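Local coordinates for protein NADH oxidoreductase (Mesorhizobium loti, PDB 3PI7) that probably acts as an NADPH-dependent oxidoreductase, with a GroES-like domain joined to a nucleotide-binding Rossmann domain, at residues Ala59-Ile69 and Arg81-Gly89; Leu103-Thr112 and Ala124-Leu135. All blocks are in the same frame, centred on the assembly; numbering follows the deposited sequence.

Contact 1. Residues Ala59-Ile69 and Arg81-Gly89; sequences ASINPSDVAFI and RPAGFEGVG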
ATOM      1  N   ALA A  59     -15.314 -31.999  -4.274  1.00 12.53           N
ATOM      2  CA  ALA A  59     -14.842 -30.823  -3.553  1.00 13.14           C
ATOM      3  C   ALA A  59     -13.539 -30.367  -4.196  1.00 15.97           C
ATOM      4  O   ALA A  59     -12.750 -31.197  -4.616  1.00 16.88           O
ATOM      5  CB  ALA A  59     -14.643 -31.147  -2.068  1.00 13.53           C
ATOM      6  N   SER A  60     -13.352 -29.067  -4.344  1.00 13.62           N
ATOM      7  CA  SER A  60     -12.108 -28.525  -4.888  1.00 14.52           C
ATOM      8  C   SER A  60     -11.044 -28.467  -3.829  1.00 17.03           C
ATOM      9  O   SER A  60     -11.343 -28.438  -2.629  1.00 16.56           O
ATOM     10  CB  SER A  60     -12.305 -27.101  -5.407  1.00 18.63           C
ATOM     11  OG  SER A  60     -13.119 -26.985  -6.551  1.00 32.63           O
ATOM     12  N   ILE A  61      -9.798 -28.361  -4.269  1.00 14.96           N
ATOM     13  CA  ILE A  61      -8.653 -28.077  -3.409  1.00 15.72           C
ATOM     14  C   ILE A  61      -8.032 -26.806  -3.957  1.00 20.36           C
ATOM     15  O   ILE A  61      -7.559 -26.800  -5.103  1.00 20.67           O
ATOM     16  CB  ILE A  61      -7.614 -29.204  -3.262  1.00 20.15           C
ATOM     17  CG1 ILE A  61      -8.276 -30.530  -2.849  1.00 21.05           C
ATOM     18  CG2 ILE A  61      -6.511 -28.772  -2.250  1.00 20.67           C
ATOM     19  CD1 ILE A  61      -7.369 -31.717  -3.109  1.00 27.99           C
ATOM     20  N   ASN A  62      -8.072 -25.731  -3.177  1.00 16.42           N
ATOM     21  CA  ASN A  62      -7.507 -24.441  -3.586  1.00 16.42           C
ATOM     22  C   ASN A  62      -6.339 -24.046  -2.708  1.00 19.76           C
ATOM     23  O   ASN A  62      -6.290 -24.494  -1.565  1.00 18.32           O
ATOM     24  CB  ASN A  62      -8.578 -23.350  -3.482  1.00 17.81           C
ATOM     25  CG  ASN A  62      -9.697 -23.523  -4.471  1.00 34.91           C
ATOM     26  OD1 ASN A  62      -9.482 -23.559  -5.684  1.00 31.37           O
ATOM     27  ND2 ASN A  62     -10.898 -23.715  -3.963  1.00 24.73           N
ATOM     28  N   PRO A  63      -5.457 -23.105  -3.128  1.00 19.27           N
ATOM     29  CA  PRO A  63      -4.366 -22.673  -2.225  1.00 18.38           C
ATOM     30  C   PRO A  63      -4.907 -22.204  -0.869  1.00 18.47           C
ATOM     31  O   PRO A  63      -4.288 -22.493   0.152  1.00 18.17           O
ATOM     32  CB  PRO A  63      -3.706 -21.539  -3.010  1.00 20.63           C
ATOM     33  CG  PRO A  63      -3.890 -21.951  -4.425  1.00 24.40           C
ATOM     34  CD  PRO A  63      -5.332 -22.448  -4.445  1.00 20.28           C
ATOM     35  N   SER A  64      -6.117 -21.567  -0.843  1.00 15.10           N
ATOM     36  CA  SER A  64      -6.726 -21.133   0.430  1.00 13.81           C
ATOM     37  C   SER A  64      -6.981 -22.349   1.358  1.00 14.85           C
ATOM     38  O   SER A  64      -6.838 -22.203   2.564  1.00 14.69           O
ATOM     39  CB  SER A  64      -8.004 -20.324   0.200  1.00 16.99           C
ATOM     40  OG  SER A  64      -8.936 -21.009  -0.621  1.00 22.27           O
ATOM     41  N   ASP A  65      -7.352 -23.538   0.821  1.00 13.09           N
ATOM     42  CA  ASP A  65      -7.532 -24.725   1.689  1.00 11.95           C
ATOM     43  C   ASP A  65      -6.216 -25.167   2.319  1.00 14.65           C
ATOM     44  O   ASP A  65      -6.177 -25.476   3.500  1.00 15.39           O
ATOM     45  CB  ASP A  65      -8.124 -25.888   0.904  1.00 13.25           C
ATOM     46  CG  ASP A  65      -9.511 -25.614   0.412  1.00 15.42           C
ATOM     47  OD1 ASP A  65     -10.425 -25.417   1.266  1.00 15.24           O
ATOM     48  OD2 ASP A  65      -9.702 -25.609  -0.805  1.00 18.10           O
ATOM     49  N   VAL A  66      -5.141 -25.198   1.529  1.00 12.66           N
ATOM     50  CA  VAL A  66      -3.808 -25.598   2.008  1.00 13.63           C
ATOM     51  C   VAL A  66      -3.382 -24.639   3.126  1.00 15.61           C
ATOM     52  O   VAL A  66      -3.051 -25.086   4.218  1.00 15.11           O
ATOM     53  CB  VAL A  66      -2.800 -25.650   0.850  1.00 18.04           C
ATOM     54  CG1 VAL A  66      -1.389 -25.953   1.375  1.00 18.42           C
ATOM     55  CG2 VAL A  66      -3.232 -26.700  -0.174  1.00 17.57           C
ATOM     56  N   ALA A  67      -3.525 -23.324   2.904  1.00 13.90           N
ATOM     57  CA  ALA A  67      -3.161 -22.338   3.924  1.00 13.42           C
ATOM     58  C   ALA A  67      -4.023 -22.522   5.161  1.00 15.27           C
ATOM     59  O   ALA A  67      -3.534 -22.456   6.292  1.00 14.70           O
ATOM     60  CB  ALA A  67      -3.361 -20.921   3.357  1.00 14.27           C
ATOM     61  N   PHE A  68      -5.338 -22.758   4.948  1.00 12.37           N
ATOM     62  CA  PHE A  68      -6.248 -22.897   6.067  1.00 10.81           C
ATOM     63  C   PHE A  68      -5.931 -24.098   6.949  1.00 12.23           C
ATOM     64  O   PHE A  68      -5.940 -23.944   8.174  1.00 12.74           O
ATOM     65  CB  PHE A  68      -7.697 -22.950   5.561  1.00 11.51           C
ATOM     66  CG  PHE A  68      -8.683 -23.231   6.660  1.00 12.01           C
ATOM     67  CD1 PHE A  68      -9.003 -22.254   7.590  1.00 13.84           C
ATOM     68  CD2 PHE A  68      -9.286 -24.485   6.773  1.00 10.79           C
ATOM     69  CE1 PHE A  68      -9.949 -22.504   8.595  1.00 14.70           C
ATOM     70  CE2 PHE A  68     -10.210 -24.742   7.790  1.00 13.50           C
ATOM     71  CZ  PHE A  68     -10.518 -23.757   8.708  1.00 13.29           C
ATOM     72  N   ILE A  69      -5.692 -25.289   6.370  1.00 11.00           N
ATOM     73  CA  ILE A  69      -5.460 -26.496   7.195  1.00 11.66           C
ATOM     74  C   ILE A  69      -4.126 -26.363   7.988  1.00 15.23           C
ATOM     75  O   ILE A  69      -3.990 -26.888   9.106  1.00 14.82           O
ATOM     76  CB  ILE A  69      -5.544 -27.807   6.363  1.00 14.44           C
ATOM     77  CG1 ILE A  69      -4.372 -27.950   5.361  1.00 14.16           C
ATOM     78  CG2 ILE A  69      -6.897 -27.865   5.633  1.00 13.95           C
ATOM     79  CD1 ILE A  69      -4.309 -29.254   4.593  1.00 17.05           C
ATOM     80  N   ARG A  81     -13.271 -30.461  12.781  1.00 11.81           N
ATOM     81  CA  ARG A  81     -14.231 -30.204  11.724  1.00 10.96           C
ATOM     82  C   ARG A  81     -13.625 -30.547  10.393  1.00 13.50           C
ATOM     83  O   ARG A  81     -12.423 -30.380  10.213  1.00 14.72           O
ATOM     84  CB  ARG A  81     -14.684 -28.720  11.704  1.00 12.32           C
ATOM     85  CG  ARG A  81     -15.295 -28.283  12.995  1.00 13.87           C
ATOM     86  CD  ARG A  81     -16.579 -29.024  13.328  1.00 13.33           C
ATOM     87  NE  ARG A  81     -17.079 -28.508  14.602  1.00 12.08           N
ATOM     88  CZ  ARG A  81     -17.823 -27.404  14.704  1.00 15.78           C
ATOM     89  NH1 ARG A  81     -18.185 -26.736  13.616  1.00 14.69           N
ATOM     90  NH2 ARG A  81     -18.160 -26.931  15.898  1.00 13.43           N
ATOM     91  N   PRO A  82     -14.454 -30.951   9.434  1.00  9.70           N
ATOM     92  CA  PRO A  82     -13.953 -31.159   8.076  1.00  9.99           C
ATOM     93  C   PRO A  82     -13.517 -29.836   7.472  1.00 13.72           C
ATOM     94  O   PRO A  82     -14.178 -28.788   7.646  1.00 12.73           O
ATOM     95  CB  PRO A  82     -15.206 -31.657   7.319  1.00 10.36           C
ATOM     96  CG  PRO A  82     -16.100 -32.212   8.380  1.00 13.67           C
ATOM     97  CD  PRO A  82     -15.903 -31.241   9.506  1.00  8.90           C
ATOM     98  N   ALA A  83     -12.382 -29.870   6.802  1.00 11.87           N
ATOM     99  CA  ALA A  83     -11.847 -28.728   6.052  1.00 12.74           C
ATOM    100  C   ALA A  83     -12.513 -28.714   4.639  1.00 15.29           C
ATOM    101  O   ALA A  83     -13.331 -29.576   4.350  1.00 13.72           O
ATOM    102  CB  ALA A  83     -10.332 -28.870   5.949  1.00 13.45           C
ATOM    103  N   GLY A  84     -12.140 -27.747   3.796  1.00 13.49           N
ATOM    104  CA  GLY A  84     -12.640 -27.643   2.433  1.00 13.13           C
ATOM    105  C   GLY A  84     -13.577 -26.475   2.294  1.00 15.67           C
ATOM    106  O   GLY A  84     -14.621 -26.402   2.958  1.00 14.62           O
ATOM    107  N   PHE A  85     -13.215 -25.550   1.442  1.00 13.32           N
ATOM    108  CA  PHE A  85     -14.027 -24.344   1.319  1.00 12.02           C
ATOM    109  C   PHE A  85     -15.092 -24.430   0.253  1.00 16.53           C
ATOM    110  O   PHE A  85     -16.046 -23.665   0.349  1.00 18.15           O
ATOM    111  CB  PHE A  85     -13.142 -23.127   1.041  1.00 13.52           C
ATOM    112  CG  PHE A  85     -12.387 -22.636   2.254  1.00 14.69           C
ATOM    113  CD1 PHE A  85     -13.049 -22.386   3.452  1.00 15.62           C
ATOM    114  CD2 PHE A  85     -11.020 -22.386   2.186  1.00 17.37           C
ATOM    115  CE1 PHE A  85     -12.338 -21.972   4.585  1.00 16.46           C
ATOM    116  CE2 PHE A  85     -10.323 -21.919   3.302  1.00 17.77           C
ATOM    117  CZ  PHE A  85     -10.983 -21.733   4.499  1.00 15.67           C
ATOM    118  N   GLU A  86     -14.922 -25.228  -0.802  1.00 11.88           N
ATOM    119  CA  GLU A  86     -15.933 -25.252  -1.848  1.00 12.35           C
ATOM    120  C   GLU A  86     -16.157 -26.628  -2.453  1.00 12.61           C
ATOM    121  O   GLU A  86     -15.300 -27.499  -2.409  1.00 12.81           O
ATOM    122  CB  GLU A  86     -15.642 -24.236  -2.992  1.00 15.33           C
ATOM    123  CG  GLU A  86     -14.630 -24.631  -4.047  1.00 23.02           C
ATOM    124  CD  GLU A  86     -14.340 -23.660  -5.187  1.00 28.42           C
ATOM    125  OE1 GLU A  86     -15.263 -22.971  -5.695  1.00 17.91           O
ATOM    126  OE2 GLU A  86     -13.161 -23.630  -5.602  1.00 21.84           O
ATOM    127  N   GLY A  87     -17.285 -26.757  -3.126  1.00 10.09           N
ATOM    128  CA  GLY A  87     -17.569 -27.973  -3.857  1.00 10.22           C
ATOM    129  C   GLY A  87     -18.869 -27.882  -4.601  1.00 13.36           C
ATOM    130  O   GLY A  87     -19.446 -26.792  -4.787  1.00 11.58           O
ATOM    131  N   VAL A  88     -19.339 -29.046  -5.000  1.00 10.22           N
ATOM    132  CA  VAL A  88     -20.617 -29.165  -5.667  1.00 10.53           C
ATOM    133  C   VAL A  88     -21.344 -30.322  -5.001  1.00 13.08           C
ATOM    134  O   VAL A  88     -20.745 -31.350  -4.633  1.00 11.90           O
ATOM    135  CB  VAL A  88     -20.477 -29.344  -7.203  1.00 14.74           C
ATOM    136  CG1 VAL A  88     -19.760 -30.650  -7.537  1.00 14.47           C
ATOM    137  CG2 VAL A  88     -21.836 -29.273  -7.917  1.00 15.31           C
ATOM    138  N   GLY A  89     -22.647 -30.182  -4.904  1.00 13.26           N
ATOM    139  CA  GLY A  89     -23.417 -31.275  -4.346  1.00 12.50           C
ATOM    140  C   GLY A  89     -24.884 -30.979  -4.370  1.00 13.92           C
ATOM    141  O   GLY A  89     -25.304 -29.951  -4.898  1.00 13.39           O
TER
HETATM  142  O   HOH W   1     -12.288 -26.143  -1.409  1.00 17.85           O
HETATM  143  O   HOH W   2     -10.446 -25.477   3.810  1.00 13.36           O

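Contact 2. Residues Leu103-Thr112 and Ala124-Leu135; sequences LVGKRVAFAT and AVAEAAACIPLL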
ATOM      1  N   LEU A 103     -34.097 -24.226  -1.375  1.00 14.10           N
ATOM      2  CA  LEU A 103     -32.960 -24.818  -2.076  1.00 12.42           C
ATOM      3  C   LEU A 103     -32.934 -26.329  -1.942  1.00 14.91           C
ATOM      4  O   LEU A 103     -32.164 -26.974  -2.642  1.00 14.51           O
ATOM      5  CB  LEU A 103     -31.652 -24.231  -1.557  1.00 11.80           C
ATOM      6  CG  LEU A 103     -31.328 -22.776  -1.913  1.00 14.34           C
ATOM      7  CD1 LEU A 103     -29.982 -22.374  -1.268  1.00 14.71           C
ATOM      8  CD2 LEU A 103     -31.253 -22.567  -3.457  1.00 12.98           C
ATOM      9  N   VAL A 104     -33.715 -26.903  -1.011  1.00 12.17           N
ATOM     10  CA  VAL A 104     -33.648 -28.362  -0.798  1.00 11.91           C
ATOM     11  C   VAL A 104     -33.951 -29.118  -2.106  1.00 16.26           C
ATOM     12  O   VAL A 104     -34.933 -28.825  -2.802  1.00 16.92           O
ATOM     13  CB  VAL A 104     -34.535 -28.812   0.384  1.00 16.44           C
ATOM     14  CG1 VAL A 104     -34.486 -30.319   0.564  1.00 17.80           C
ATOM     15  CG2 VAL A 104     -34.113 -28.110   1.669  1.00 14.85           C
ATOM     16  N   GLY A 105     -33.070 -30.071  -2.435  1.00 13.85           N
ATOM     17  CA  GLY A 105     -33.175 -30.877  -3.647  1.00 13.64           C
ATOM     18  C   GLY A 105     -32.340 -30.347  -4.784  1.00 17.25           C
ATOM     19  O   GLY A 105     -32.137 -31.052  -5.776  1.00 17.34           O
ATOM     20  N   LYS A 106     -31.874 -29.078  -4.686  1.00 14.41           N
ATOM     21  CA  LYS A 106     -31.144 -28.473  -5.782  1.00 12.52           C
ATOM     22  C   LYS A 106     -29.686 -28.833  -5.727  1.00 14.24           C
ATOM     23  O   LYS A 106     -29.116 -29.031  -4.659  1.00 14.17           O
ATOM     24  CB  LYS A 106     -31.333 -26.940  -5.787  1.00 13.91           C
ATOM     25  CG  LYS A 106     -32.756 -26.600  -6.188  1.00 21.22           C
ATOM     26  CD  LYS A 106     -33.053 -25.110  -6.193  1.00 32.73           C
ATOM     27  CE  LYS A 106     -34.456 -24.876  -6.728  1.00 37.12           C
ATOM     28  NZ  LYS A 106     -35.251 -23.956  -5.853  1.00 40.81           N
ATOM     29  N   ARG A 107     -29.112 -29.002  -6.913  1.00 10.64           N
ATOM     30  CA  ARG A 107     -27.708 -29.257  -7.086  1.00 11.70           C
ATOM     31  C   ARG A 107     -27.039 -27.894  -7.139  1.00 14.62           C
ATOM     32  O   ARG A 107     -27.471 -27.024  -7.910  1.00 15.68           O
ATOM     33  CB  ARG A 107     -27.533 -30.035  -8.362  1.00 16.03           C
ATOM     34  CG  ARG A 107     -26.122 -30.227  -8.807  1.00 20.34           C
ATOM     35  CD  ARG A 107     -26.228 -30.949 -10.138  1.00 30.21           C
ATOM     36  NE  ARG A 107     -26.735 -30.113 -11.242  1.00 23.41           N
ATOM     37  CZ  ARG A 107     -26.114 -30.033 -12.413  1.00 37.03           C
ATOM     38  NH1 ARG A 107     -24.999 -30.722 -12.627  1.00 21.21           N
ATOM     39  NH2 ARG A 107     -26.592 -29.250 -13.374  1.00 29.41           N
ATOM     40  N   VAL A 108     -26.060 -27.677  -6.266  1.00 11.88           N
ATOM     41  CA  VAL A 108     -25.456 -26.367  -6.123  1.00 10.12           C
ATOM     42  C   VAL A 108     -23.959 -26.410  -6.092  1.00 14.09           C
ATOM     43  O   VAL A 108     -23.366 -27.386  -5.625  1.00 15.45           O
ATOM     44  CB  VAL A 108     -25.932 -25.667  -4.792  1.00 13.75           C
ATOM     45  CG1 VAL A 108     -27.420 -25.318  -4.806  1.00 13.21           C
ATOM     46  CG2 VAL A 108     -25.567 -26.494  -3.552  1.00 12.87           C
ATOM     47  N   ALA A 109     -23.353 -25.321  -6.539  1.00 12.52           N
ATOM     48  CA  ALA A 109     -21.956 -25.029  -6.250  1.00 11.90           C
ATOM     49  C   ALA A 109     -22.013 -24.361  -4.893  1.00 13.12           C
ATOM     50  O   ALA A 109     -22.966 -23.605  -4.644  1.00 12.66           O
ATOM     51  CB  ALA A 109     -21.381 -24.093  -7.299  1.00 13.63           C
ATOM     52  N   PHE A 110     -21.084 -24.641  -3.979  1.00  8.84           N
ATOM     53  CA  PHE A 110     -21.222 -23.990  -2.687  1.00  8.44           C
ATOM     54  C   PHE A 110     -19.875 -23.600  -2.104  1.00 12.96           C
ATOM     55  O   PHE A 110     -18.867 -24.217  -2.430  1.00 13.29           O
ATOM     56  CB  PHE A 110     -21.982 -24.873  -1.695  1.00 10.08           C
ATOM     57  CG  PHE A 110     -21.246 -26.136  -1.346  1.00 10.32           C
ATOM     58  CD1 PHE A 110     -21.388 -27.282  -2.124  1.00 12.64           C
ATOM     59  CD2 PHE A 110     -20.434 -26.194  -0.221  1.00 11.04           C
ATOM     60  CE1 PHE A 110     -20.684 -28.456  -1.810  1.00 13.27           C
ATOM     61  CE2 PHE A 110     -19.712 -27.352   0.074  1.00 11.63           C
ATOM     62  CZ  PHE A 110     -19.857 -28.475  -0.715  1.00 11.65           C
ATOM     63  N   ALA A 111     -19.900 -22.627  -1.193  1.00 11.31           N
ATOM     64  CA  ALA A 111     -18.742 -22.162  -0.448  1.00 13.10           C
ATOM     65  C   ALA A 111     -19.136 -22.269   1.013  1.00 15.45           C
ATOM     66  O   ALA A 111     -20.205 -21.800   1.403  1.00 14.44           O
ATOM     67  CB  ALA A 111     -18.382 -20.727  -0.853  1.00 13.91           C
ATOM     68  N   THR A 112     -18.339 -22.979   1.794  1.00 10.55           N
ATOM     69  CA  THR A 112     -18.686 -23.233   3.197  1.00 10.49           C
ATOM     70  C   THR A 112     -18.424 -22.046   4.095  1.00 14.51           C
ATOM     71  O   THR A 112     -19.052 -21.950   5.164  1.00 13.54           O
ATOM     72  CB  THR A 112     -17.944 -24.482   3.692  1.00 17.40           C
ATOM     73  OG1 THR A 112     -16.541 -24.268   3.523  1.00 16.50           O
ATOM     74  CG2 THR A 112     -18.328 -25.709   2.923  1.00 13.16           C
ATOM     75  N   ALA A 124     -21.599 -31.288   3.794  1.00  9.98           N
ATOM     76  CA  ALA A 124     -21.039 -29.989   4.210  1.00  9.95           C
ATOM     77  C   ALA A 124     -22.173 -29.066   4.558  1.00 12.71           C
ATOM     78  O   ALA A 124     -23.323 -29.341   4.195  1.00 10.13           O
ATOM     79  CB  ALA A 124     -20.201 -29.395   3.073  1.00 11.36           C
ATOM     80  N   VAL A 125     -21.875 -27.996   5.286  1.00 11.09           N
ATOM     81  CA  VAL A 125     -22.888 -26.995   5.593  1.00 10.74           C
ATOM     82  C   VAL A 125     -22.462 -25.687   4.943  1.00 13.18           C
ATOM     83  O   VAL A 125     -21.288 -25.309   5.021  1.00 10.74           O
ATOM     84  CB  VAL A 125     -23.119 -26.830   7.122  1.00 14.14           C
ATOM     85  CG1 VAL A 125     -24.080 -25.680   7.414  1.00 14.90           C
ATOM     86  CG2 VAL A 125     -23.624 -28.123   7.735  1.00 14.02           C
ATOM     87  N   ALA A 126     -23.395 -25.013   4.286  1.00 11.11           N
ATOM     88  CA  ALA A 126     -23.120 -23.699   3.743  1.00 10.63           C
ATOM     89  C   ALA A 126     -24.291 -22.808   4.014  1.00 13.24           C
ATOM     90  O   ALA A 126     -25.424 -23.292   4.175  1.00 12.24           O
ATOM     91  CB  ALA A 126     -22.847 -23.806   2.220  1.00 11.02           C
ATOM     92  N   GLU A 127     -24.062 -21.503   3.999  1.00 10.43           N
ATOM     93  CA  GLU A 127     -25.176 -20.536   4.028  1.00 10.73           C
ATOM     94  C   GLU A 127     -25.957 -20.697   2.754  1.00 13.50           C
ATOM     95  O   GLU A 127     -25.345 -20.942   1.703  1.00 13.69           O
ATOM     96  CB  GLU A 127     -24.630 -19.086   4.104  1.00 12.50           C
ATOM     97  CG  GLU A 127     -23.966 -18.789   5.429  1.00 12.83           C
ATOM     98  CD  GLU A 127     -24.885 -18.827   6.635  1.00 21.58           C
ATOM     99  OE1 GLU A 127     -26.094 -18.550   6.480  1.00 22.62           O
ATOM    100  OE2 GLU A 127     -24.412 -19.243   7.715  1.00 25.93           O
ATOM    101  N   ALA A 128     -27.299 -20.549   2.805  1.00 12.14           N
ATOM    102  CA  ALA A 128     -28.098 -20.612   1.567  1.00 12.60           C
ATOM    103  C   ALA A 128     -27.546 -19.604   0.555  1.00 15.78           C
ATOM    104  O   ALA A 128     -27.389 -19.909  -0.650  1.00 14.36           O
ATOM    105  CB  ALA A 128     -29.559 -20.325   1.874  1.00 14.81           C
ATOM    106  N   ALA A 129     -27.159 -18.427   1.067  1.00 13.71           N
ATOM    107  CA  ALA A 129     -26.620 -17.325   0.252  1.00 15.62           C
ATOM    108  C   ALA A 129     -25.280 -17.648  -0.370  1.00 18.52           C
ATOM    109  O   ALA A 129     -24.835 -16.913  -1.253  1.00 18.71           O
ATOM    110  CB  ALA A 129     -26.503 -16.068   1.108  1.00 16.99           C
ATOM    111  N   ALA A 130     -24.617 -18.749   0.061  1.00 13.20           N
ATOM    112  CA  ALA A 130     -23.299 -19.095  -0.473  1.00 14.02           C
ATOM    113  C   ALA A 130     -23.413 -20.239  -1.491  1.00 16.24           C
ATOM    114  O   ALA A 130     -22.414 -20.875  -1.841  1.00 14.34           O
ATOM    115  CB  ALA A 130     -22.377 -19.479   0.662  1.00 13.68           C
ATOM    116  N   CYS A 131     -24.651 -20.512  -1.943  1.00 13.96           N
ATOM    117  CA  CYS A 131     -24.922 -21.569  -2.904  1.00 13.50           C
ATOM    118  C   CYS A 131     -25.338 -21.023  -4.202  1.00 17.26           C
ATOM    119  O   CYS A 131     -26.054 -20.032  -4.254  1.00 16.68           O
ATOM    120  CB  CYS A 131     -25.985 -22.517  -2.370  1.00 14.64           C
ATOM    121  SG  CYS A 131     -25.477 -23.390  -0.881  1.00 17.42           S
ATOM    122  N   ILE A 132     -24.934 -21.698  -5.269  1.00 13.70           N
ATOM    123  CA  ILE A 132     -25.363 -21.294  -6.603  1.00 15.19           C
ATOM    124  C   ILE A 132     -26.080 -22.471  -7.210  1.00 17.61           C
ATOM    125  O   ILE A 132     -25.412 -23.446  -7.568  1.00 17.00           O
ATOM    126  CB  ILE A 132     -24.178 -20.835  -7.503  1.00 18.21           C
ATOM    127  CG1 ILE A 132     -23.395 -19.649  -6.909  1.00 19.31           C
ATOM    128  CG2 ILE A 132     -24.639 -20.592  -8.946  1.00 19.05           C
ATOM    129  CD1 ILE A 132     -22.089 -19.329  -7.669  1.00 21.75           C
ATOM    130  N   PRO A 133     -27.426 -22.436  -7.321  1.00 16.27           N
ATOM    131  CA  PRO A 133     -28.113 -23.551  -7.967  1.00 17.69           C
ATOM    132  C   PRO A 133     -27.616 -23.644  -9.395  1.00 22.54           C
ATOM    133  O   PRO A 133     -27.511 -22.635 -10.109  1.00 22.33           O
ATOM    134  CB  PRO A 133     -29.591 -23.180  -7.864  1.00 19.50           C
ATOM    135  CG  PRO A 133     -29.658 -22.140  -6.755  1.00 23.84           C
ATOM    136  CD  PRO A 133     -28.372 -21.374  -6.933  1.00 19.63           C
ATOM    137  N   LEU A 134     -27.193 -24.826  -9.773  1.00 18.36           N
ATOM    138  CA  LEU A 134     -26.677 -24.926 -11.112  1.00 19.30           C
ATOM    139  C   LEU A 134     -27.784 -25.104 -12.096  1.00 25.43           C
ATOM    140  O   LEU A 134     -28.823 -25.732 -11.782  1.00 23.33           O
ATOM    141  CB  LEU A 134     -25.694 -26.095 -11.228  1.00 19.50           C
ATOM    142  CG  LEU A 134     -24.528 -26.134 -10.252  1.00 24.74           C
ATOM    143  CD1 LEU A 134     -23.719 -27.402 -10.470  1.00 27.41           C
ATOM    144  CD2 LEU A 134     -23.647 -24.910 -10.389  1.00 23.23           C
ATOM    145  N   LEU A 135     -27.589 -24.549 -13.296  0.50 22.50           N
ATOM    146  CA  LEU A 135     -28.510 -24.750 -14.411  0.50 23.11           C
ATOM    147  C   LEU A 135     -28.576 -26.257 -14.645  0.50 27.64           C
ATOM    148  O   LEU A 135     -27.560 -26.931 -14.457  0.50 26.04           O
ATOM    149  CB  LEU A 135     -27.980 -24.001 -15.637  0.50 22.86           C
ATOM    150  CG  LEU A 135     -28.743 -24.133 -16.941  0.50 27.34           C
ATOM    151  CD1 LEU A 135     -30.071 -23.375 -16.896  0.50 27.29           C
ATOM    152  CD2 LEU A 135     -27.918 -23.620 -18.061  0.50 30.21           C
TER
HETATM  153  O   HOH W   3     -28.986 -28.375 -11.611  1.00 31.85           O
HETATM  154  O   HOH W   4     -21.327 -20.770   3.667  1.00 15.81           O

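Contact 1. Residues Ala59-Ile69 and Arg81-Gly89
F85 reaches over to S64, D65 and F68 on the first turns of helix 63-69. Its CB starts 3.6 Å from D65 OD1. CG lies beside the backbone N of F85 (chi1 -75°), and this puts the near end of the ring and the amide N-H on the same carboxylate oxygen: F85 N donates to the syn lone pair of D65 OD1 at 2.8 Å, on a rather bent path of 133°, while CD2 skims past that oxygen. Further along, CE2 lies 3.6 Å from S64 O, which sits at the ring edge. At the tip, CZ comes 3.5 Å from F68 CG, over one face of the F68 ring and offset toward its rim; the two ring planes are 54° apart. A water held by G84 N and D65 OD1 lies above the middle of the F85 ring.

One residue on, where strand 86-94 begins, E86 OE2 accepts N62 ND2 at 2.8 Å, nearly straight, on its anti side and well out of the carboxylate plane. S60 N meets E86 O, and A59 faces G87 in an antiparallel non-hydrogen-bonded pair. A second water joins D65 OD2 (2.7 Å), E86 N (2.9 Å) and S60 O. N62 N binds D65 OD2, V148 N binds E86 OE1, and K344 NZ binds N62 OD1 besides making a long, weak ion pair with E86 OE2.

The buried carboxylates of D65 and E86, with OD2 and OE2 6.2 Å apart, are thus met by N-H groups and, at D65, waters; these and K344 would probably ease their mutual repulsion while tying helix start to strand in this GroES-like domain.

Contact 2. Residues Leu103-Thr112 and Ala124-Leu135
A109 and I132 form the hydrogen-bonded pair of a short antiparallel ladder between strands 107-111 and 131-133, with I132 N giving its hydrogen to A109 O at 2.8 Å and A109 N answering to I132 O. L134 N to R107 O (173°) and A111 N to A130 O extend the ladder at its two ends. V108 with P133 and F110 with C131 are the non-hydrogen-bonded pairs. A water links A111 O to E127 N.

Apolar contacts gather on the face carrying those last four side chains. L103 splits its branches, CD1 lying 3.8 Å from A128 CB and CD2 3.7 Å from P133 CG. F110 CB touches C131 SG, and the far rim of its ring, at CE2, comes 3.7 Å from A124 CB. On the opposite face, with A109 and I132, L134 CD2 meets A109 CB.

R107 extends from the strand with CG anti to its N (chi1 172°), then bends at chi3. L134 crosses it at about a right angle, CD1 sitting 4.0 Å above the middle of the guanidinium plane. R107 NE gives to a water that in turn donates to L134 O, and NH1 makes a salt bridge to D140.

In the curled mixed sheet of the GroES-like domain, strand 86-94 pairs with 107-111 on the edge away from 131-133. Strand 123-127 crosses 107-111 nearly perpendicularly and pairs with 51-56, which packs on F110 and C131; helix 298-313 lies against I132 and L134.

In the fold
Contact 1 closes before contact 2 opens along the chain, and their centres are 15 Å apart. Both belong to the same mixed sheet of the GroES-like domain, where strands 86-94 and 107-111 run side by side. The join is direct: G89 O to V108 N and F85 O to T112 N, each 2.8 Å, are probable hydrogen bonds, and E86 CB packs against F110 O. Contact 1 pairs strand 58-60 with strand 86-94 and sets helix 63-69 against the loop leading into it, while contact 2 adds 131-133 beyond 107-111. Neighbouring strand pairs therefore build one continuous sheet, separate from the six-stranded parallel sheet of the Rossmann domain.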